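PDB 5XUN: acetyltransferase from Klebsiella pneumoniae, which probably transfers the acetyl group of acetyl-CoA to glycyl-tRNA(Gly), as the toxin of a type II toxin-antitoxin system. Local coordinates for residues Met9-Ala13 with Phe14-Ile18. The protein carries 1 engineered substitution. Sequence-based numbering, arbitrary orientation.
Sequences MIADA and FSYDI
Y16 lays the hydroxyl end of its ring against the backbone of I10 and A11, meeting it with the ring edge. The phenol oxygen accepts a hydrogen bond from the A11 N-H, with N to OH at 2.8 Å and an N-H...O angle of 152°, and also approaches I10 CA at 3.4 Å. A second hydrogen bond joins the same OH to the carboxylate of E8, so the hydroxyl is gripped by two polar partners and the rotation of its O-H is probably fixed. Methyl CB of A11 lies 3.6 Å from Y16 OH, flanking the polar end with an apolar group. On the ring, CE2 of Y16 touches CB of I10 at 4.0 Å. I10 CB also meets the rim of the F14 ring, 4.2 Å from CD1, while I10 CD1 reaches F14 CE1; chi1 of 58° tucks CG1 into the space flanked by both main-chain neighbours, and the extended second torsion carries CD1 to that ring. The two aromatic rings meet as well: the CD2 edge of Y16 points onto one face of F14, 3.7 Å above its plane and displaced toward the rim.

The chain reverses between these side chains in a type I beta turn, A11-D12-A13-F14, closed by F14 N to A11 O at 3.0 Å. F14, the last residue of the turn, has a left-handed backbone conformation. This loop leads from strand 6-9, outermost in this chain's GNAT sheet, toward helix 26-34. I10 is buried, its side chain also touching L36 and H40 of helix 36-41 and A49 of strand 46-51, whereas F14 packs on L32 and K37, from helices 26-34 and 36-41. At the exposed bend, the carbonyl of D12 takes a hydrogen bond from K37 NZ.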
loop_
_atom_site.group_PDB
_atom_site.type_symbol
_atom_site.label_atom_id
_atom_site.label_comp_id
_atom_site.label_asym_id
_atom_site.label_seq_id
_atom_site.Cartn_x
_atom_site.Cartn_y
_atom_site.Cartn_z
ATOM N N MET B 9 7.547 -13.997 7.164
ATOM C CA MET B 9 6.714 -13.080 7.928
ATOM C C MET B 9 6.698 -13.532 9.382
ATOM O O MET B 9 6.691 -14.733 9.668
ATOM C CB MET B 9 5.288 -13.048 7.367
ATOM C CG MET B 9 4.291 -12.280 8.240
ATOM S SD MET B 9 2.722 -11.984 7.404
ATOM C CE MET B 9 3.360 -11.186 5.931
ATOM N N ILE B 10 6.735 -12.571 10.306
ATOM C CA ILE B 10 6.809 -12.942 11.716
ATOM C C ILE B 10 5.577 -13.750 12.089
ATOM O O ILE B 10 4.441 -13.375 11.773
ATOM C CB ILE B 10 6.984 -11.702 12.607
ATOM C CG1 ILE B 10 5.843 -10.711 12.405
ATOM C CG2 ILE B 10 8.337 -11.048 12.315
ATOM C CD1 ILE B 10 5.857 -9.562 13.394
ATOM N N ALA B 11 5.807 -14.885 12.742
ATOM C CA ALA B 11 4.738 -15.819 13.054
ATOM C C ALA B 11 3.811 -15.253 14.123
ATOM O O ALA B 11 4.200 -14.404 14.933
ATOM C CB ALA B 11 5.320 -17.157 13.510
ATOM N N ASP B 12 2.562 -15.736 14.109
ATOM C CA ASP B 12 1.549 -15.240 15.040
ATOM C C ASP B 12 1.988 -15.393 16.488
ATOM O O ASP B 12 1.785 -14.482 17.299
ATOM C CB ASP B 12 0.232 -15.985 14.829
ATOM C CG ASP B 12 -0.413 -15.664 13.509
ATOM O OD1 ASP B 12 -0.261 -14.517 13.043
ATOM O OD2 ASP B 12 -1.061 -16.566 12.935
ATOM N N ALA B 13 2.635 -16.511 16.823
ATOM C CA ALA B 13 3.044 -16.716 18.205
ATOM C C ALA B 13 4.251 -15.877 18.584
ATOM O O ALA B 13 4.430 -15.585 19.771
ATOM C CB ALA B 13 3.352 -18.191 18.462
ATOM N N PHE B 14 5.040 -15.443 17.604
ATOM C CA PHE B 14 6.263 -14.684 17.852
ATOM C C PHE B 14 7.146 -15.430 18.850
ATOM O O PHE B 14 7.635 -14.879 19.838
ATOM C CB PHE B 14 5.954 -13.267 18.330
ATOM C CG PHE B 14 7.057 -12.288 18.060
ATOM C CD1 PHE B 14 7.271 -11.801 16.780
ATOM C CD2 PHE B 14 7.896 -11.873 19.078
ATOM C CE1 PHE B 14 8.293 -10.905 16.525
ATOM C CE2 PHE B 14 8.920 -10.978 18.831
ATOM C CZ PHE B 14 9.120 -10.495 17.552
ATOM N N SER B 15 7.332 -16.717 18.574
ATOM C CA SER B 15 8.129 -17.622 19.393
ATOM C C SER B 15 9.597 -17.596 18.998
ATOM O O SER B 15 10.257 -18.638 18.935
ATOM C CB SER B 15 7.557 -19.033 19.291
ATOM O OG SER B 15 8.196 -19.914 20.196
ATOM N N TYR B 16 10.119 -16.421 18.671
ATOM C CA TYR B 16 11.512 -16.282 18.284
ATOM C C TYR B 16 12.395 -16.060 19.500
ATOM O O TYR B 16 11.980 -15.463 20.496
ATOM C CB TYR B 16 11.694 -15.121 17.302
ATOM C CG TYR B 16 10.848 -15.260 16.065
ATOM C CD1 TYR B 16 11.070 -16.302 15.174
ATOM C CD2 TYR B 16 9.827 -14.361 15.787
ATOM C CE1 TYR B 16 10.302 -16.448 14.041
ATOM C CE2 TYR B 16 9.051 -14.499 14.655
ATOM C CZ TYR B 16 9.293 -15.545 13.785
ATOM O OH TYR B 16 8.525 -15.694 12.653
ATOM N N ASP B 17 13.628 -16.553 19.409
ATOM C CA ASP B 17 14.664 -16.222 20.377
ATOM C C ASP B 17 15.291 -14.903 19.946
ATOM O O ASP B 17 16.052 -14.859 18.975
ATOM C CB ASP B 17 15.710 -17.333 20.449
ATOM C CG ASP B 17 16.818 -17.049 21.467
ATOM O OD1 ASP B 17 16.853 -15.951 22.062
ATOM O OD2 ASP B 17 17.659 -17.945 21.679
ATOM N N ILE B 18 14.967 -13.826 20.654
ATOM C CA ILE B 18 15.514 -12.511 20.346
ATOM C C ILE B 18 16.487 -12.036 21.417
ATOM O O ILE B 18 16.980 -10.904 21.340
ATOM C CB ILE B 18 14.396 -11.481 20.130
ATOM C CG1 ILE B 18 13.593 -11.288 21.416
ATOM C CG2 ILE B 18 13.475 -11.933 19.006
ATOM C CD1 ILE B 18 12.748 -10.026 21.426
#